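Local coordinates for protein NAD-dependent dehydrogenase (Rhizobium meliloti, PDB 4Z0P) that reduces glyoxylate and hydroxypyruvate with NADPH as the hydride donor, as a two-domain reductase of the D-isomer-specific 2-hydroxyacid dehydrogenase family, at residues 12-17 and 286-291; 211-216 and 245-250; 105-110 and 153-158; 180-183 and 188-191. All blocks are in the same frame, centred on the assembly; numbering follows the deposited sequence.

Contact 1 joins an early and a late part of the chain, 269 residues apart, with contacts 2, 3 and 4 nested inside the loop it closes. It lies on the domain built on the five-stranded sheet, its second segment running back to the cofactor: the side chain of Ser-288 is about 4 Å from a bound oxalate, and Ala-286 holds the nicotinamide amide. Its centre is 21 Å from that of contact 3, which packs two helices beside the cofactor; the side chain of Val-107 there is about 9 Å from NADPH. Contacts 2 and 4 belong to the outer part of the seven-stranded Rossmann domain. Their centres are 20 Å apart, yet they touch, Leu-215 CG meeting Leu-191 CD1 at 3.9 Å. In contact 4 the side chain of Phe-190 is about 10 Å from NADPH.

Contact 1: residues 12-17 and 286-291; sequences LKFIPE and ASSDVR. With NDP (NADPH dihydro-nicotinamide-adenine-dinucleotide phosphate), chain H.
Phe-14 and Val-290 make the tight part of this contact. Methyl CG2 of Val-290 lies 3.6 Å from CD2 of Phe-14, approaching the ring obliquely. Farther round the same ring, CZ of Phe-14 is 3.7 Å from CB of Ser-288, so the far end of the ring rests on the serine's methylene. The torsions account for this: in Val-290 CG1 is anti to the backbone N (chi1 -172°), which turns CG2 to the phenylalanine. Leu-12 adds a looser touch, its CD1 lying 4.4 Å from CG1 of Val-290, while its CB stands above one face of the Phe-14 ring, toward the rim. The solvent side is different: Lys-13, Pro-16 and Glu-17 are exposed and turn no side chain onto residues 286-291. Ser-288 OG has its polar partner in the carbonyl of Gly-73, next to Gly-74 of the oxalate pocket. At the start of the same segment, Ala-286 N donates to O7N of NADPH at 3.2 Å with an N-H...O angle of 163°, a nearly straight bond that helps to set the rotation of the carboxamide. Phe-14 also meets the ring of Trp-54 of the oxalate pocket. The contact thus sits where strand 8-12 runs into helix 16-23, packed against the start of helix 290-305, with Ala-286 touching helix 97-115.

Contact 2: residues 211-216 and 245-250; sequences FNAALF and LECLDS
With chi1 at -71°, Cys-247 swings SG anti to its carbonyl carbon and toward Ala-213 and Phe-216; the same rotamer turns the Phe-216 ring to meet it. SG then lies 4.0 Å from Phe-216 CD2 and 4.1 Å from Ala-213 CB. Relative to the ring, the sulfur is 5.3 Å from the centroid and 76° off the normal, so it is an edge contact of the sulfur-aromatic kind and does not cover a face. One face of that ring instead carries the carbonyl oxygen of Asn-212, offset toward the rim. The short helix that presents Ala-213 and Phe-216 begins at an N-cap: Asn-212 OD1 accepts from Leu-215 N at 3.1 Å, with an N-H...O angle of 158° and the donor nitrogen nearly in line with the side-chain carbonyl. Asp-243, at the head of the partner helix, binds Ala-213 N, giving this helix start a second polar tie. Phe-216 also meets the ring of Phe-230 on strand 229-232. Away from the annotated sites, the arrangement is plain helix-helix packing in the Rossmann-type nucleotide-binding domain, where the one-turn helix 213-216 lies against helix 241-250.

Contact 3: residues 105-110 and 153-158; sequences EWVMMQ and QDAARK
Val-107 and Ala-155 face one another where two helices of the Rossmann-type domain pack together: the long helix 97-115 and helix 150-161, which follows the glycine-rich turn thought to be of the GxGxxG type. This is the closest backbone approach of the two segments, 6.7 Å between the CA atoms of Val-107 and Ala-155, bridged by Val-107 CG1 meeting Ala-155 CB at 4.1 Å. The next residue, Met-108, reaches across to Lys-158, about a turn beyond Ala-155, and also packs on Leu-112 of the second subunit, placing this edge of the contact at the dimer interface. The Lys-158 side chain runs past Thr-101 and Ser-104 of helix 97-115 and carries its amine to Asp-154, whose carboxylate is shared by two salt bridges within residues 153-158: OD1 takes Arg-157 NH2 on its anti lone pair at 3.1 Å, and OD2 meets Lys-158 NZ on its syn lone pair at 2.8 Å. Ser-104 OG also bonds to that OD2. Extended at chi1 (180°) and then bent at chi2 and chi3, Met-108 puts its methyl CE 4.2 Å from Lys-158 CB and 3.4 Å from Lys-158 O, a close CH-to-oxygen approach.

Contact 4: residues 180-183 and 188-191; sequences ETYD and DAFL
A CH-pi contact leads: CB of Phe-190 sits over one face of the Tyr-182 ring, 4.0 Å from its centroid and only 18° off the normal. It is offset toward the CG and CD1 atoms, with Phe-190 CB 3.8 Å from Tyr-182 CG. The two rings do not stack. A chi1 of 159° sends the phenyl ring of Phe-190 away from the tyrosine while CB stays over it; at the phenyl edge, Phe-190 CD2 is 4.1 Å from Tyr-182 CD1. Plain apolar packing comes second, from Ala-189, whose CB touches Tyr-182 CE2 at 3.9 Å in an oblique approach. Here the edge strand 180-182 of the seven-stranded parallel Rossmann sheet is linked by a short connection to helix 187-193, which folds back so that its side chains lie against the strand. Aromatic packing continues beyond the contact, since Phe-190 meets the ring of Trp-169, on strand 165-169, and that tryptophan also touches Tyr-182. The polar partners come from outside the two segments: Tyr-182 OH is hydrogen-bonded to Arg-193 NH1, an atom that also forms a salt bridge with Glu-180 OE1, and Thr-194 OG1 is hydrogen-bonded to the carbonyl oxygen of Phe-190.

Contact 1: residues 12-17 and 286-291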
loop_
_atom_site.group_PDB
_atom_site.type_symbol
_atom_site.label_atom_id
_atom_site.label_comp_id
_atom_site.label_asym_id
_atom_site.label_seq_id
_atom_site.Cartn_x
_atom_site.Cartn_y
_atom_site.Cartn_z
ATOM N N LEU A 12 13.536 -24.554 13.548
ATOM C CA LEU A 12 13.138 -23.299 12.937
ATOM C C LEU A 12 13.258 -22.152 13.897
ATOM O O LEU A 12 12.505 -22.097 14.866
ATOM C CB LEU A 12 11.665 -23.379 12.522
ATOM C CG LEU A 12 11.317 -24.380 11.424
ATOM C CD1 LEU A 12 9.802 -24.483 11.254
ATOM C CD2 LEU A 12 11.978 -23.994 10.130
ATOM N N LYS A 13 14.143 -21.195 13.594
ATOM C CA LYS A 13 14.289 -20.025 14.441
ATOM C C LYS A 13 13.255 -18.992 14.011
ATOM O O LYS A 13 13.589 -17.979 13.414
ATOM C CB LYS A 13 15.708 -19.469 14.383
ATOM C CG LYS A 13 16.041 -18.421 15.419
ATOM C CD LYS A 13 17.547 -18.405 15.704
ATOM C CE LYS A 13 17.972 -17.227 16.574
ATOM N NZ LYS A 13 18.237 -16.001 15.772
ATOM N N PHE A 14 11.995 -19.293 14.307
ATOM C CA PHE A 14 10.853 -18.433 14.045
ATOM C C PHE A 14 10.291 -18.044 15.415
ATOM O O PHE A 14 10.782 -18.498 16.455
ATOM C CB PHE A 14 9.758 -19.216 13.304
ATOM C CG PHE A 14 10.074 -19.578 11.880
ATOM C CD1 PHE A 14 11.127 -19.017 11.159
ATOM C CD2 PHE A 14 9.237 -20.475 11.235
ATOM C CE1 PHE A 14 11.341 -19.378 9.835
ATOM C CE2 PHE A 14 9.460 -20.832 9.921
ATOM C CZ PHE A 14 10.513 -20.305 9.230
ATOM N N ILE A 15 9.228 -17.247 15.420
ATOM C CA ILE A 15 8.529 -16.925 16.679
ATOM C C ILE A 15 8.038 -18.238 17.310
ATOM O O ILE A 15 7.294 -19.005 16.669
ATOM C CB ILE A 15 7.380 -15.918 16.426
ATOM C CG1 ILE A 15 7.966 -14.558 16.029
ATOM C CG2 ILE A 15 6.517 -15.759 17.664
ATOM C CD1 ILE A 15 6.984 -13.611 15.368
ATOM N N PRO A 16 8.499 -18.570 18.547
ATOM C CA PRO A 16 8.237 -19.917 19.092
ATOM C C PRO A 16 6.763 -20.283 19.196
ATOM O O PRO A 16 6.394 -21.392 18.856
ATOM C CB PRO A 16 8.855 -19.877 20.500
ATOM C CG PRO A 16 9.822 -18.750 20.479
ATOM C CD PRO A 16 9.396 -17.785 19.414
ATOM N N GLU A 17 5.937 -19.327 19.608
ATOM C CA GLU A 17 4.497 -19.551 19.753
ATOM C C GLU A 17 3.865 -19.967 18.416
ATOM O O GLU A 17 2.941 -20.766 18.398
ATOM C CB GLU A 17 3.787 -18.311 20.321
ATOM C CG GLU A 17 4.146 -17.973 21.771
ATOM C CD GLU A 17 5.529 -17.343 21.977
ATOM O OE1 GLU A 17 6.200 -16.938 20.987
ATOM O OE2 GLU A 17 5.956 -17.261 23.154
ATOM N N ALA A 286 8.227 -10.895 4.249
ATOM C CA ALA A 286 7.311 -12.024 4.051
ATOM C C ALA A 286 7.625 -13.099 5.061
ATOM O O ALA A 286 8.589 -13.867 4.893
ATOM C CB ALA A 286 7.415 -12.552 2.636
ATOM N N SER A 287 6.844 -13.123 6.139
ATOM C CA SER A 287 7.011 -14.142 7.207
ATOM C C SER A 287 6.563 -15.497 6.683
ATOM O O SER A 287 5.649 -15.580 5.865
ATOM C CB SER A 287 6.163 -13.760 8.422
ATOM O OG SER A 287 6.730 -12.598 9.025
ATOM N N SER A 288 7.187 -16.563 7.162
ATOM C CA SER A 288 6.736 -17.913 6.817
ATOM C C SER A 288 5.557 -18.314 7.733
ATOM O O SER A 288 5.692 -18.342 8.953
ATOM C CB SER A 288 7.887 -18.921 6.972
ATOM O OG SER A 288 8.866 -18.760 5.964
ATOM N N ASP A 289 4.424 -18.606 7.116
ATOM C CA ASP A 289 3.255 -19.158 7.781
ATOM C C ASP A 289 3.609 -20.603 8.092
ATOM O O ASP A 289 3.762 -21.409 7.180
ATOM C CB ASP A 289 2.057 -19.050 6.812
ATOM C CG ASP A 289 0.776 -19.637 7.347
ATOM O OD1 ASP A 289 0.799 -20.648 8.079
ATOM O OD2 ASP A 289 -0.298 -19.099 6.995
ATOM N N VAL A 290 3.768 -20.918 9.374
ATOM C CA VAL A 290 4.322 -22.220 9.758
ATOM C C VAL A 290 3.346 -23.326 9.411
ATOM O O VAL A 290 3.755 -24.406 8.964
ATOM C CB VAL A 290 4.758 -22.291 11.241
ATOM C CG1 VAL A 290 5.497 -23.599 11.509
ATOM C CG2 VAL A 290 5.679 -21.125 11.560
ATOM N N ARG A 291 2.048 -23.083 9.569
ATOM C CA ARG A 291 1.078 -24.106 9.129
ATOM C C ARG A 291 1.264 -24.414 7.629
ATOM O O ARG A 291 1.280 -25.561 7.221
ATOM C CB ARG A 291 -0.358 -23.646 9.408
ATOM C CG ARG A 291 -1.428 -24.702 9.168
ATOM C CD ARG A 291 -2.811 -24.211 9.598
HETATM P PA NDP H . 13.271 -17.139 -7.342
HETATM O O1A NDP H . 14.370 -18.186 -7.428
HETATM O O2A NDP H . 11.903 -17.538 -7.784
HETATM O O5B NDP H . 13.755 -15.916 -8.224
HETATM C C5B NDP H . 15.075 -15.412 -8.222
HETATM C C4B NDP H . 15.201 -14.432 -9.356
HETATM O O4B NDP H . 16.479 -13.813 -9.232
HETATM C C3B NDP H . 15.158 -15.069 -10.744
HETATM O O3B NDP H . 14.474 -14.171 -11.610
HETATM C C2B NDP H . 16.620 -15.168 -11.121
HETATM O O2B NDP H . 16.884 -15.140 -12.510
HETATM C C1B NDP H . 17.136 -13.904 -10.485
HETATM N N9A NDP H . 18.598 -13.977 -10.331
HETATM C C8A NDP H . 19.348 -14.769 -9.540
HETATM N N7A NDP H . 20.641 -14.564 -9.659
HETATM C C5A NDP H . 20.730 -13.570 -10.591
HETATM C C6A NDP H . 21.823 -12.906 -11.184
HETATM N N6A NDP H . 23.107 -13.173 -10.853
HETATM N N1A NDP H . 21.567 -11.939 -12.110
HETATM C C2A NDP H . 20.293 -11.675 -12.434
HETATM N N3A NDP H . 19.185 -12.244 -11.949
HETATM C C4A NDP H . 19.476 -13.185 -11.013
HETATM O O3 NDP H . 13.331 -16.625 -5.812
HETATM P PN NDP H . 12.051 -15.962 -5.066
HETATM O O1N NDP H . 11.431 -14.919 -5.933
HETATM O O2N NDP H . 11.188 -17.023 -4.481
HETATM O O5D NDP H . 12.828 -15.331 -3.828
HETATM C C5D NDP H . 13.784 -14.315 -4.056
HETATM C C4D NDP H . 14.565 -14.016 -2.786
HETATM O O4D NDP H . 13.773 -13.242 -1.882
HETATM C C3D NDP H . 14.972 -15.212 -1.935
HETATM O O3D NDP H . 16.143 -15.853 -2.481
HETATM C C2D NDP H . 15.227 -14.643 -0.553
HETATM O O2D NDP H . 16.607 -14.261 -0.410
HETATM C C1D NDP H . 14.348 -13.366 -0.591
HETATM N N1N NDP H . 13.278 -13.384 0.408
HETATM C C2N NDP H . 13.241 -12.444 1.432
HETATM C C3N NDP H . 12.243 -12.431 2.360
HETATM C C7N NDP H . 12.089 -11.344 3.382
HETATM O O7N NDP H . 11.329 -11.557 4.347
HETATM N N7N NDP H . 12.760 -10.219 3.256
HETATM C C4N NDP H . 11.200 -13.485 2.317
HETATM C C5N NDP H . 11.328 -14.458 1.204
HETATM C C6N NDP H . 12.294 -14.379 0.308
HETATM P P2B NDP H . 16.572 -16.414 -13.444
HETATM O O1X NDP H . 15.068 -16.434 -13.538
HETATM O O2X NDP H . 17.248 -16.016 -14.743
HETATM O O3X NDP H . 17.160 -17.599 -12.774
#

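Contact 2: residues 211-216 and 245-250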
loop_
_atom_site.group_PDB
_atom_site.type_symbol
_atom_site.label_atom_id
_atom_site.label_comp_id
_atom_site.label_asym_id
_atom_site.label_seq_id
_atom_site.Cartn_x
_atom_site.Cartn_y
_atom_site.Cartn_z
ATOM N N PHE A 211 24.072 -3.881 -5.187
ATOM C CA PHE A 211 23.408 -2.584 -4.977
ATOM C C PHE A 211 24.428 -1.650 -4.326
ATOM O O PHE A 211 24.563 -1.605 -3.103
ATOM C CB PHE A 211 22.163 -2.720 -4.118
ATOM C CG PHE A 211 21.148 -3.724 -4.643
ATOM C CD1 PHE A 211 20.521 -3.535 -5.868
ATOM C CD2 PHE A 211 20.786 -4.824 -3.879
ATOM C CE1 PHE A 211 19.555 -4.429 -6.333
ATOM C CE2 PHE A 211 19.818 -5.716 -4.329
ATOM C CZ PHE A 211 19.197 -5.526 -5.561
ATOM N N ASN A 212 25.147 -0.927 -5.171
ATOM C CA ASN A 212 26.255 -0.052 -4.756
ATOM C C ASN A 212 26.117 1.337 -5.397
ATOM O O ASN A 212 25.166 1.599 -6.142
ATOM C CB ASN A 212 27.602 -0.688 -5.107
ATOM C CG ASN A 212 27.726 -0.994 -6.566
ATOM O OD1 ASN A 212 27.270 -0.233 -7.405
ATOM N ND2 ASN A 212 28.301 -2.139 -6.880
ATOM N N ALA A 213 27.017 2.248 -5.034
ATOM C CA ALA A 213 26.897 3.642 -5.450
ATOM C C ALA A 213 26.864 3.794 -6.965
ATOM O O ALA A 213 26.094 4.604 -7.479
ATOM C CB ALA A 213 28.018 4.491 -4.857
ATOM N N ALA A 214 27.677 3.014 -7.675
ATOM C CA ALA A 214 27.667 3.070 -9.144
ATOM C C ALA A 214 26.301 2.717 -9.718
ATOM O O ALA A 214 25.858 3.335 -10.676
ATOM C CB ALA A 214 28.728 2.167 -9.746
ATOM N N LEU A 215 25.646 1.723 -9.130
ATOM C CA LEU A 215 24.298 1.335 -9.569
ATOM C C LEU A 215 23.270 2.396 -9.257
ATOM O O LEU A 215 22.458 2.744 -10.121
ATOM C CB LEU A 215 23.917 -0.012 -8.957
ATOM C CG LEU A 215 22.537 -0.537 -9.390
ATOM C CD1 LEU A 215 22.520 -2.040 -9.579
ATOM C CD2 LEU A 215 21.473 -0.131 -8.401
ATOM N N PHE A 216 23.298 2.947 -8.032
ATOM C CA PHE A 216 22.340 4.002 -7.654
ATOM C C PHE A 216 22.475 5.247 -8.553
ATOM O O PHE A 216 21.458 5.876 -8.887
ATOM C CB PHE A 216 22.505 4.408 -6.187
ATOM C CG PHE A 216 22.349 3.259 -5.192
ATOM C CD1 PHE A 216 21.358 2.285 -5.354
ATOM C CD2 PHE A 216 23.204 3.150 -4.109
ATOM C CE1 PHE A 216 21.225 1.239 -4.450
ATOM C CE2 PHE A 216 23.080 2.106 -3.202
ATOM C CZ PHE A 216 22.111 1.139 -3.382
ATOM N N LEU A 245 24.169 4.834 2.501
ATOM C CA LEU A 245 24.250 5.997 3.400
ATOM C C LEU A 245 24.847 7.239 2.711
ATOM O O LEU A 245 24.297 8.342 2.859
ATOM C CB LEU A 245 25.035 5.652 4.660
ATOM C CG LEU A 245 24.343 4.667 5.603
ATOM C CD1 LEU A 245 25.316 4.065 6.600
ATOM C CD2 LEU A 245 23.204 5.357 6.324
ATOM N N GLU A 246 25.961 7.066 1.991
ATOM C CA GLU A 246 26.577 8.158 1.224
ATOM C C GLU A 246 25.593 8.773 0.241
ATOM O O GLU A 246 25.504 9.996 0.122
ATOM C CB GLU A 246 27.784 7.662 0.419
ATOM C CG GLU A 246 29.046 7.481 1.228
ATOM C CD GLU A 246 30.286 7.614 0.372
ATOM O OE1 GLU A 246 31.253 8.242 0.850
ATOM O OE2 GLU A 246 30.280 7.098 -0.774
ATOM N N CYS A 247 24.849 7.907 -0.447
ATOM C CA CYS A 247 23.905 8.359 -1.456
ATOM C C CYS A 247 22.669 9.017 -0.868
ATOM O O CYS A 247 22.132 9.937 -1.477
ATOM C CB CYS A 247 23.500 7.216 -2.368
ATOM S SG CYS A 247 24.839 6.707 -3.474
ATOM N N LEU A 248 22.198 8.556 0.289
ATOM C CA LEU A 248 21.134 9.262 0.987
ATOM C C LEU A 248 21.586 10.638 1.463
ATOM O O LEU A 248 20.850 11.638 1.350
ATOM C CB LEU A 248 20.616 8.426 2.169
ATOM C CG LEU A 248 19.834 7.168 1.783
ATOM C CD1 LEU A 248 19.762 6.192 2.950
ATOM C CD2 LEU A 248 18.434 7.520 1.262
ATOM N N ASP A 249 22.803 10.692 2.005
ATOM C CA ASP A 249 23.361 11.965 2.488
ATOM C C ASP A 249 23.486 13.010 1.368
ATOM O O ASP A 249 23.218 14.184 1.574
ATOM C CB ASP A 249 24.712 11.730 3.164
ATOM C CG ASP A 249 24.581 11.123 4.545
ATOM O OD1 ASP A 249 23.476 11.060 5.121
ATOM O OD2 ASP A 249 25.605 10.702 5.067
ATOM N N SER A 250 23.892 12.575 0.191
ATOM C CA SER A 250 24.140 13.478 -0.920
ATOM C C SER A 250 22.884 13.780 -1.721
ATOM O O SER A 250 22.865 14.743 -2.458
ATOM C CB SER A 250 25.175 12.875 -1.859
ATOM O OG SER A 250 24.630 11.771 -2.548
#

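Contact 3: residues 105-110 and 153-158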
loop_
_atom_site.group_PDB
_atom_site.type_symbol
_atom_site.label_atom_id
_atom_site.label_comp_id
_atom_site.label_asym_id
_atom_site.label_seq_id
_atom_site.Cartn_x
_atom_site.Cartn_y
_atom_site.Cartn_z
ATOM N N GLU A 105 2.457 -7.585 -0.400
ATOM C CA GLU A 105 1.961 -6.574 0.538
ATOM C C GLU A 105 3.056 -5.599 0.931
ATOM O O GLU A 105 2.861 -4.391 0.928
ATOM C CB GLU A 105 1.448 -7.196 1.827
ATOM C CG GLU A 105 0.203 -8.058 1.708
ATOM C CD GLU A 105 -0.050 -8.898 2.958
ATOM O OE1 GLU A 105 0.689 -8.728 3.952
ATOM O OE2 GLU A 105 -0.944 -9.771 2.915
ATOM N N TRP A 106 4.206 -6.134 1.317
ATOM C CA TRP A 106 5.283 -5.281 1.802
ATOM C C TRP A 106 5.820 -4.385 0.672
ATOM O O TRP A 106 6.052 -3.191 0.879
ATOM C CB TRP A 106 6.406 -6.138 2.419
ATOM C CG TRP A 106 7.539 -5.326 3.027
ATOM C CD1 TRP A 106 7.678 -4.960 4.331
ATOM C CD2 TRP A 106 8.693 -4.804 2.340
ATOM N NE1 TRP A 106 8.855 -4.248 4.505
ATOM C CE2 TRP A 106 9.486 -4.130 3.297
ATOM C CE3 TRP A 106 9.139 -4.860 1.024
ATOM C CZ2 TRP A 106 10.708 -3.501 2.958
ATOM C CZ3 TRP A 106 10.346 -4.255 0.683
ATOM C CH2 TRP A 106 11.119 -3.584 1.663
ATOM N N VAL A 107 6.003 -4.952 -0.515
ATOM C CA VAL A 107 6.505 -4.185 -1.661
ATOM C C VAL A 107 5.512 -3.071 -2.024
ATOM O O VAL A 107 5.896 -1.927 -2.214
ATOM C CB VAL A 107 6.805 -5.091 -2.879
ATOM C CG1 VAL A 107 7.171 -4.269 -4.108
ATOM C CG2 VAL A 107 7.936 -6.059 -2.549
ATOM N N MET A 108 4.238 -3.420 -2.100
ATOM C CA MET A 108 3.198 -2.428 -2.391
ATOM C C MET A 108 3.214 -1.336 -1.340
ATOM O O MET A 108 3.125 -0.145 -1.680
ATOM C CB MET A 108 1.827 -3.105 -2.406
ATOM C CG MET A 108 0.647 -2.164 -2.696
ATOM S SD MET A 108 0.708 -1.427 -4.354
ATOM C CE MET A 108 0.447 -2.916 -5.326
ATOM N N MET A 109 3.329 -1.714 -0.066
ATOM C CA MET A 109 3.350 -0.696 0.996
ATOM C C MET A 109 4.508 0.276 0.803
ATOM O O MET A 109 4.328 1.490 0.933
ATOM C CB MET A 109 3.414 -1.325 2.373
ATOM C CG MET A 109 3.267 -0.300 3.472
ATOM S SD MET A 109 3.090 -1.079 5.103
ATOM C CE MET A 109 4.686 -1.729 5.255
ATOM N N GLN A 110 5.699 -0.246 0.497
ATOM C CA GLN A 110 6.844 0.660 0.340
ATOM C C GLN A 110 6.649 1.577 -0.857
ATOM O O GLN A 110 6.949 2.770 -0.795
ATOM C CB GLN A 110 8.151 -0.090 0.129
ATOM C CG GLN A 110 8.482 -1.133 1.173
ATOM C CD GLN A 110 8.198 -0.701 2.582
ATOM O OE1 GLN A 110 8.609 0.380 3.020
ATOM N NE2 GLN A 110 7.481 -1.548 3.321
ATOM N N GLN A 153 7.752 -11.565 -9.812
ATOM C CA GLN A 153 6.621 -11.563 -10.760
ATOM C C GLN A 153 5.297 -11.160 -10.109
ATOM O O GLN A 153 4.519 -10.384 -10.676
ATOM C CB GLN A 153 6.469 -12.882 -11.478
ATOM C CG GLN A 153 7.660 -13.163 -12.370
ATOM C CD GLN A 153 7.491 -14.445 -13.135
ATOM O OE1 GLN A 153 6.388 -14.773 -13.545
ATOM N NE2 GLN A 153 8.578 -15.173 -13.332
ATOM N N ASP A 154 5.022 -11.696 -8.929
ATOM C CA ASP A 154 3.783 -11.378 -8.250
ATOM C C ASP A 154 3.745 -9.904 -7.879
ATOM O O ASP A 154 2.711 -9.251 -8.067
ATOM C CB ASP A 154 3.574 -12.252 -7.002
ATOM C CG ASP A 154 2.168 -12.149 -6.462
ATOM O OD1 ASP A 154 1.284 -12.650 -7.166
ATOM O OD2 ASP A 154 1.927 -11.592 -5.356
ATOM N N ALA A 155 4.852 -9.375 -7.344
ATOM C CA ALA A 155 4.918 -7.966 -6.989
ATOM C C ALA A 155 4.735 -7.095 -8.238
ATOM O O ALA A 155 3.995 -6.102 -8.194
ATOM C CB ALA A 155 6.221 -7.636 -6.278
ATOM N N ALA A 156 5.387 -7.458 -9.340
ATOM C CA ALA A 156 5.255 -6.667 -10.589
ATOM C C ALA A 156 3.793 -6.579 -11.036
ATOM O O ALA A 156 3.310 -5.501 -11.391
ATOM C CB ALA A 156 6.093 -7.281 -11.701
ATOM N N ARG A 157 3.098 -7.722 -11.041
ATOM C CA ARG A 157 1.710 -7.750 -11.519
ATOM C C ARG A 157 0.829 -6.889 -10.625
ATOM O O ARG A 157 -0.017 -6.117 -11.108
ATOM C CB ARG A 157 1.167 -9.171 -11.582
ATOM C CG ARG A 157 1.785 -10.072 -12.641
ATOM C CD ARG A 157 1.116 -11.458 -12.657
ATOM N NE ARG A 157 1.222 -12.204 -11.372
ATOM C CZ ARG A 157 2.102 -13.181 -11.086
ATOM N NH1 ARG A 157 2.995 -13.587 -11.976
ATOM N NH2 ARG A 157 2.094 -13.776 -9.886
ATOM N N LYS A 158 1.022 -7.018 -9.307
ATOM C CA LYS A 158 0.217 -6.241 -8.372
ATOM C C LYS A 158 0.479 -4.747 -8.436
ATOM O O LYS A 158 -0.455 -3.956 -8.385
ATOM C CB LYS A 158 0.339 -6.804 -6.962
ATOM C CG LYS A 158 -0.456 -8.098 -6.837
ATOM C CD LYS A 158 -0.137 -8.903 -5.629
ATOM C CE LYS A 158 -1.066 -10.077 -5.442
ATOM N NZ LYS A 158 -0.647 -10.954 -4.345
#

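Contact 4: residues 180-183 and 188-191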
loop_
_atom_site.group_PDB
_atom_site.type_symbol
_atom_site.label_atom_id
_atom_site.label_comp_id
_atom_site.label_asym_id
_atom_site.label_seq_id
_atom_site.Cartn_x
_atom_site.Cartn_y
_atom_site.Cartn_z
ATOM N N GLU A 180 7.311 -4.943 -19.109
ATOM C CA GLU A 180 8.468 -5.087 -19.973
ATOM C C GLU A 180 9.600 -5.632 -19.118
ATOM O O GLU A 180 9.797 -5.167 -17.991
ATOM C CB GLU A 180 8.931 -3.754 -20.534
ATOM C CG GLU A 180 7.915 -3.005 -21.372
ATOM C CD GLU A 180 8.342 -1.575 -21.549
ATOM O OE1 GLU A 180 9.382 -1.389 -22.219
ATOM O OE2 GLU A 180 7.692 -0.663 -20.969
ATOM N N THR A 181 10.318 -6.613 -19.639
ATOM C CA THR A 181 11.447 -7.185 -18.928
ATOM C C THR A 181 12.738 -7.101 -19.721
ATOM O O THR A 181 12.730 -7.003 -20.965
ATOM C CB THR A 181 11.192 -8.652 -18.559
ATOM O OG1 THR A 181 10.995 -9.404 -19.753
ATOM C CG2 THR A 181 9.978 -8.776 -17.687
ATOM N N TYR A 182 13.841 -7.147 -18.983
ATOM C CA TYR A 182 15.185 -7.020 -19.489
ATOM C C TYR A 182 15.994 -8.209 -19.016
ATOM O O TYR A 182 15.775 -8.698 -17.920
ATOM C CB TYR A 182 15.844 -5.751 -18.937
ATOM C CG TYR A 182 15.256 -4.451 -19.466
ATOM C CD1 TYR A 182 14.066 -3.936 -18.950
ATOM C CD2 TYR A 182 15.906 -3.730 -20.474
ATOM C CE1 TYR A 182 13.523 -2.754 -19.446
ATOM C CE2 TYR A 182 15.379 -2.547 -20.968
ATOM C CZ TYR A 182 14.205 -2.050 -20.445
ATOM O OH TYR A 182 13.687 -0.880 -20.944
ATOM N N ASP A 183 16.936 -8.668 -19.847
ATOM C CA ASP A 183 17.897 -9.699 -19.432
ATOM C C ASP A 183 19.162 -9.067 -18.848
ATOM O O ASP A 183 19.233 -7.860 -18.740
ATOM C CB ASP A 183 18.221 -10.653 -20.580
ATOM C CG ASP A 183 18.854 -9.968 -21.769
ATOM O OD1 ASP A 183 19.316 -8.814 -21.668
ATOM O OD2 ASP A 183 18.896 -10.611 -22.824
ATOM N N ASP A 188 21.751 -1.697 -17.567
ATOM C CA ASP A 188 21.895 -0.236 -17.609
ATOM C C ASP A 188 20.687 0.492 -18.197
ATOM O O ASP A 188 20.278 1.554 -17.681
ATOM C CB ASP A 188 23.217 0.160 -18.277
ATOM C CG ASP A 188 24.429 -0.049 -17.348
ATOM O OD1 ASP A 188 24.290 -0.572 -16.210
ATOM O OD2 ASP A 188 25.535 0.320 -17.758
ATOM N N ALA A 189 20.090 -0.070 -19.246
ATOM C CA ALA A 189 18.891 0.522 -19.842
ATOM C C ALA A 189 17.729 0.477 -18.844
ATOM O O ALA A 189 16.976 1.450 -18.688
ATOM C CB ALA A 189 18.533 -0.209 -21.124
ATOM N N PHE A 190 17.596 -0.665 -18.172
ATOM C CA PHE A 190 16.612 -0.852 -17.109
ATOM C C PHE A 190 16.788 0.158 -15.969
ATOM O O PHE A 190 15.827 0.812 -15.580
ATOM C CB PHE A 190 16.646 -2.318 -16.629
ATOM C CG PHE A 190 16.079 -2.550 -15.253
ATOM C CD1 PHE A 190 16.889 -2.439 -14.141
ATOM C CD2 PHE A 190 14.762 -2.957 -15.073
ATOM C CE1 PHE A 190 16.372 -2.658 -12.866
ATOM C CE2 PHE A 190 14.257 -3.204 -13.798
ATOM C CZ PHE A 190 15.063 -3.046 -12.696
ATOM N N LEU A 191 18.008 0.313 -15.465
ATOM C CA LEU A 191 18.266 1.256 -14.361
ATOM C C LEU A 191 17.918 2.684 -14.751
ATOM O O LEU A 191 17.295 3.403 -13.969
ATOM C CB LEU A 191 19.730 1.187 -13.922
ATOM C CG LEU A 191 20.167 -0.125 -13.278
ATOM C CD1 LEU A 191 21.684 -0.172 -13.165
ATOM C CD2 LEU A 191 19.528 -0.324 -11.904
#